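Local coordinates for conserved hypothetical secreted protein (PDB 4RNZ) that probably cleaves peptidoglycan as a zinc-dependent metalloendopeptidase of the M23 family and helps determine the cell shape of Helicobacter pylori, at residues L9-G13 with Y25-S29; I232-S236 with L262-M267. Residue numbers count along the deposited sequence, not the author numbering.

Contact 1 (L9-G13 with Y25-S29); sequences LTLLG and YYNLS
Two short helices in the N-terminal region of Csd3, 11-17 and 23-26, pack through leucine and tyrosine side chains, and this contact joins the start of helix 11-17 to the 25-29 segment that runs out of helix 23-26. L9 and T10 approach in extended conformation (phi/psi -60/151 and -90/172). T10 is the N-cap of helix 11-17: its p rotamer turns OG1 back to accept a hydrogen bond from G13 N at 2.9 Å. From L11 the backbone is helical, and L11 and L12 both direct CA-CB toward 25-29. L11, with chi1 t and chi2 p, brings CD2 to 3.8 Å from Y25 CD1, meeting that ring at its edge; the same L11 CD2 lies 4.4 Å from L28 CD1. L12 marks the register, its CA 6.5 Å from the CA of Y25. With chi1 near -159° and chi2 near 47°, it puts CD1 3.8 Å from Y25 CD2, so both leucines touch the Y25 ring (chi1 t). Y26 starts sideways, but its m rotamer swings the phenol along L12, with Y26 CZ 3.9 Å from L12 CD1. The interface is apolar and modest, burying 225 Å². Beyond it, S29 caps helix 30-36, which carries the zinc ligand E34, while K33 NZ donates a hydrogen bond to Y26 O and makes a cation-pi contact with the Y25 ring. The second segment closes its own turn with L28 N bonded to Y25 O at 2.9 Å, and the terminal oxygen Y26 OH lies 3.5 Å from L12 CD2.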
loop_
_atom_site.group_PDB
_atom_site.type_symbol
_atom_site.label_atom_id
_atom_site.label_comp_id
_atom_site.label_asym_id
_atom_site.label_seq_id
_atom_site.Cartn_x
_atom_site.Cartn_y
_atom_site.Cartn_z
ATOM N N LEU A 9 -19.130 6.698 1.231
ATOM C CA LEU A 9 -19.194 8.065 0.712
ATOM C C LEU A 9 -18.000 8.487 -0.159
ATOM O O LEU A 9 -16.908 7.961 -0.025
ATOM C CB LEU A 9 -19.361 9.029 1.867
ATOM C CG LEU A 9 -20.650 8.863 2.675
ATOM C CD1 LEU A 9 -20.722 9.929 3.758
ATOM C CD2 LEU A 9 -21.882 8.901 1.771
ATOM N N THR A 10 -18.235 9.398 -1.095
ATOM C CA THR A 10 -17.170 10.147 -1.735
ATOM C C THR A 10 -16.925 11.420 -0.902
ATOM O O THR A 10 -17.675 11.707 0.017
ATOM C CB THR A 10 -17.576 10.588 -3.142
ATOM O OG1 THR A 10 -18.849 11.258 -3.061
ATOM C CG2 THR A 10 -17.677 9.387 -4.075
ATOM N N LEU A 11 -15.882 12.177 -1.227
ATOM C CA LEU A 11 -15.667 13.447 -0.548
ATOM C C LEU A 11 -16.935 14.296 -0.747
ATOM O O LEU A 11 -17.510 14.819 0.184
ATOM C CB LEU A 11 -14.411 14.137 -1.081
ATOM C CG LEU A 11 -14.173 15.559 -0.591
ATOM C CD1 LEU A 11 -14.113 15.617 0.943
ATOM C CD2 LEU A 11 -12.923 16.141 -1.219
ATOM N N LEU A 12 -17.412 14.358 -1.978
ATOM C CA LEU A 12 -18.566 15.190 -2.307
ATOM C C LEU A 12 -19.808 14.754 -1.526
ATOM O O LEU A 12 -20.530 15.578 -0.932
ATOM C CB LEU A 12 -18.780 15.116 -3.814
ATOM C CG LEU A 12 -19.553 16.142 -4.601
ATOM C CD1 LEU A 12 -19.153 17.566 -4.246
ATOM C CD2 LEU A 12 -19.302 15.828 -6.079
ATOM N N GLY A 13 -20.040 13.449 -1.489
ATOM C CA GLY A 13 -21.120 12.910 -0.698
ATOM C C GLY A 13 -20.955 13.263 0.760
ATOM O O GLY A 13 -21.930 13.544 1.425
ATOM N N TYR A 25 -15.272 21.201 -2.872
ATOM C CA TYR A 25 -14.741 20.215 -3.822
ATOM C C TYR A 25 -14.587 20.752 -5.261
ATOM O O TYR A 25 -13.525 20.625 -5.864
ATOM C CB TYR A 25 -15.608 18.943 -3.844
ATOM C CG TYR A 25 -15.174 17.976 -4.914
ATOM C CD1 TYR A 25 -14.059 17.171 -4.738
ATOM C CD2 TYR A 25 -15.848 17.907 -6.129
ATOM C CE1 TYR A 25 -13.641 16.305 -5.726
ATOM C CE2 TYR A 25 -15.427 17.047 -7.129
ATOM C CZ TYR A 25 -14.327 16.240 -6.914
ATOM O OH TYR A 25 -13.932 15.377 -7.897
ATOM N N TYR A 26 -15.643 21.335 -5.818
ATOM C CA TYR A 26 -15.635 21.713 -7.238
ATOM C C TYR A 26 -14.521 22.678 -7.567
ATOM O O TYR A 26 -13.919 22.578 -8.639
ATOM C CB TYR A 26 -16.995 22.270 -7.671
ATOM C CG TYR A 26 -18.111 21.252 -7.638
ATOM C CD1 TYR A 26 -18.037 20.095 -8.392
ATOM C CD2 TYR A 26 -19.248 21.447 -6.857
ATOM C CE1 TYR A 26 -19.055 19.153 -8.373
ATOM C CE2 TYR A 26 -20.274 20.510 -6.837
ATOM C CZ TYR A 26 -20.170 19.368 -7.592
ATOM O OH TYR A 26 -21.178 18.431 -7.576
ATOM N N ASN A 27 -14.215 23.589 -6.633
ATOM C CA ASN A 27 -13.103 24.525 -6.802
ATOM C C ASN A 27 -11.718 23.926 -6.754
ATOM O O ASN A 27 -10.762 24.607 -7.075
ATOM C CB ASN A 27 -13.151 25.651 -5.755
ATOM C CG ASN A 27 -14.188 26.700 -6.075
ATOM O OD1 ASN A 27 -14.770 27.310 -5.173
ATOM N ND2 ASN A 27 -14.418 26.930 -7.363
ATOM N N LEU A 28 -11.578 22.675 -6.333
ATOM C CA LEU A 28 -10.245 22.078 -6.281
ATOM C C LEU A 28 -9.662 21.970 -7.668
ATOM O O LEU A 28 -10.392 21.736 -8.634
ATOM C CB LEU A 28 -10.311 20.682 -5.661
ATOM C CG LEU A 28 -10.715 20.646 -4.191
ATOM C CD1 LEU A 28 -10.937 19.221 -3.676
ATOM C CD2 LEU A 28 -9.689 21.375 -3.334
ATOM N N SER A 29 -8.338 22.092 -7.749
ATOM C CA SER A 29 -7.610 21.836 -8.974
ATOM C C SER A 29 -7.852 20.389 -9.361
ATOM O O SER A 29 -8.294 19.593 -8.534
ATOM C CB SER A 29 -6.124 22.060 -8.752
ATOM O OG SER A 29 -5.612 21.125 -7.823
#

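Contact 2 (I232-S236 with L262-M267); sequences IHSAS and LVYAHM
Within the M23 peptidase domain, 262-267 and 232-236 run in nearly opposite directions (169° apart) on strands of two different sheets, which face each other through side chains rather than pairing edge to edge; CA separations are 8.3 Å for I232-Y264 and 8.2 Å for A235-L262. L262, in extended conformation, points toward 232-236 with chi1 m and chi2 near 91°, and its CD2 lies 3.7 Å from S236 OG and 4.3 Å from A235 CB. V263 turns to the other side of the strand. Y264, again extended (-128/104) with chi1 m and chi2 near 83°, reaches across the gap: I232 CG2 sits 3.9 Å from Y264 CD2, and Y264 OH accepts a hydrogen bond from A235 N at 2.8 Å. Here strand 231-233 has given way to a loop, A235 lying at -73/-11. A water joins Y264 OH (2.8 Å) to S234 OG (2.8 Å) and S236 OG (2.9 Å), donating to both serines; S234 OG in turn donates to S236 O over a very short 2.4 Å. A265 faces away. At H266 the backbone takes a left-handed conformation (76/32) and the chain turns a corner; the H266 side chain leaves the contact and its NE2 hydrogen bonds with the zinc ligand E34. M267 then points back, its CG 3.8 Å from I232 CD1. The Y264 side chain lies about 11 Å from the zinc. Its hydroxyl, buried between two sheets, has polar partners in A235 N and the water, so the tyrosine bridges a largely apolar interface without leaving its OH unsatisfied.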
loop_
_atom_site.group_PDB
_atom_site.type_symbol
_atom_site.label_atom_id
_atom_site.label_comp_id
_atom_site.label_asym_id
_atom_site.label_seq_id
_atom_site.Cartn_x
_atom_site.Cartn_y
_atom_site.Cartn_z
ATOM N N ILE A 232 -6.302 1.345 -23.714
ATOM C CA ILE A 232 -5.683 1.107 -22.417
ATOM C C ILE A 232 -5.683 -0.392 -22.196
ATOM O O ILE A 232 -6.721 -1.063 -22.337
ATOM C CB ILE A 232 -6.456 1.797 -21.271
ATOM C CG1 ILE A 232 -6.525 3.317 -21.527
ATOM C CG2 ILE A 232 -5.782 1.520 -19.923
ATOM C CD1 ILE A 232 -7.537 4.040 -20.663
ATOM N N HIS A 233 -4.497 -0.908 -21.894
ATOM C CA HIS A 233 -4.257 -2.311 -21.694
ATOM C C HIS A 233 -3.823 -2.544 -20.256
ATOM O O HIS A 233 -3.045 -1.761 -19.702
ATOM C CB HIS A 233 -3.137 -2.791 -22.612
ATOM C CG HIS A 233 -3.453 -2.684 -24.071
ATOM N ND1 HIS A 233 -3.669 -3.790 -24.862
ATOM C CD2 HIS A 233 -3.579 -1.608 -24.882
ATOM C CE1 HIS A 233 -3.941 -3.396 -26.097
ATOM N NE2 HIS A 233 -3.878 -2.078 -26.138
ATOM N N SER A 234 -4.281 -3.632 -19.659
ATOM C CA SER A 234 -3.889 -3.971 -18.283
ATOM C C SER A 234 -2.387 -4.183 -18.172
ATOM O O SER A 234 -1.800 -4.946 -18.933
ATOM C CB SER A 234 -4.593 -5.254 -17.808
ATOM O OG SER A 234 -4.212 -5.566 -16.476
ATOM N N ALA A 235 -1.769 -3.540 -17.191
ATOM C CA ALA A 235 -0.334 -3.673 -16.980
ATOM C C ALA A 235 0.036 -5.013 -16.390
ATOM O O ALA A 235 1.230 -5.333 -16.320
ATOM C CB ALA A 235 0.158 -2.583 -16.062
ATOM N N SER A 236 -0.977 -5.772 -15.935
ATOM C CA SER A 236 -0.763 -7.044 -15.270
ATOM C C SER A 236 -1.974 -7.969 -15.402
ATOM O O SER A 236 -3.056 -7.561 -15.833
ATOM C CB SER A 236 -0.531 -6.831 -13.773
ATOM O OG SER A 236 -1.738 -6.406 -13.146
ATOM N N LEU A 262 -4.165 -1.855 -8.834
ATOM C CA LEU A 262 -3.760 -1.069 -10.004
ATOM C C LEU A 262 -4.965 -0.269 -10.485
ATOM O O LEU A 262 -6.030 -0.825 -10.710
ATOM C CB LEU A 262 -3.211 -1.982 -11.115
ATOM C CG LEU A 262 -1.923 -2.758 -10.776
ATOM C CD1 LEU A 262 -2.237 -4.122 -10.178
ATOM C CD2 LEU A 262 -1.041 -2.967 -11.991
ATOM N N VAL A 263 -4.773 1.039 -10.642
ATOM C CA VAL A 263 -5.869 1.976 -10.926
ATOM C C VAL A 263 -5.664 2.625 -12.288
ATOM O O VAL A 263 -4.596 3.131 -12.557
ATOM C CB VAL A 263 -5.889 3.065 -9.842
ATOM C CG1 VAL A 263 -6.811 4.228 -10.209
ATOM C CG2 VAL A 263 -6.280 2.446 -8.506
ATOM N N TYR A 264 -6.701 2.631 -13.116
ATOM C CA TYR A 264 -6.654 3.190 -14.461
ATOM C C TYR A 264 -7.804 4.157 -14.613
ATOM O O TYR A 264 -8.937 3.717 -14.782
ATOM C CB TYR A 264 -6.855 2.067 -15.472
ATOM C CG TYR A 264 -5.847 0.964 -15.367
ATOM C CD1 TYR A 264 -5.998 -0.049 -14.438
ATOM C CD2 TYR A 264 -4.751 0.930 -16.208
ATOM C CE1 TYR A 264 -5.059 -1.075 -14.337
ATOM C CE2 TYR A 264 -3.817 -0.086 -16.122
ATOM C CZ TYR A 264 -3.983 -1.093 -15.196
ATOM O OH TYR A 264 -3.040 -2.083 -15.105
ATOM N N ALA A 265 -7.525 5.459 -14.566
ATOM C CA ALA A 265 -8.578 6.464 -14.444
ATOM C C ALA A 265 -8.622 7.456 -15.602
ATOM O O ALA A 265 -7.650 7.633 -16.341
ATOM C CB ALA A 265 -8.432 7.223 -13.122
ATOM N N HIS A 266 -9.772 8.124 -15.672
ATOM C CA HIS A 266 -10.149 9.097 -16.673
ATOM C C HIS A 266 -10.533 8.454 -18.005
ATOM O O HIS A 266 -10.326 9.044 -19.046
ATOM C CB HIS A 266 -9.060 10.160 -16.875
ATOM C CG HIS A 266 -8.697 10.888 -15.618
ATOM N ND1 HIS A 266 -9.582 11.707 -14.955
ATOM C CD2 HIS A 266 -7.555 10.904 -14.893
ATOM C CE1 HIS A 266 -8.999 12.199 -13.878
ATOM N NE2 HIS A 266 -7.772 11.721 -13.816
ATOM N N MET A 267 -11.109 7.267 -17.970
ATOM C CA MET A 267 -11.409 6.557 -19.193
ATOM C C MET A 267 -12.620 7.188 -19.892
ATOM O O MET A 267 -13.493 7.749 -19.232
ATOM C CB MET A 267 -11.703 5.095 -18.902
ATOM C CG MET A 267 -10.546 4.321 -18.322
ATOM S SD MET A 267 -10.874 2.575 -18.519
ATOM C CE MET A 267 -9.519 1.990 -17.522
HETATM O O HOH W 1 -3.738 -4.510 -13.958
#

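How the contacts relate
From the N terminus, contact 1 comes first, closing a connection of 11 residues, about half of them helix, early in the chain. Contact 2 opens only much later and closes a loop of 25 residues, mostly strand. The two therefore lie in series, neither nested nor crossed, with centres 23 Å apart and nearest atoms about 8 Å apart. Contact 1 belongs to the N-terminal region, contact 2 to the M23 domain. Helix 30-36, just after contact 1, links them: its E34 binds the zinc together with H219, D223 and H301 and also meets H266. The N-terminal region thus occupies the metal site, consistent with a latent form of the enzyme.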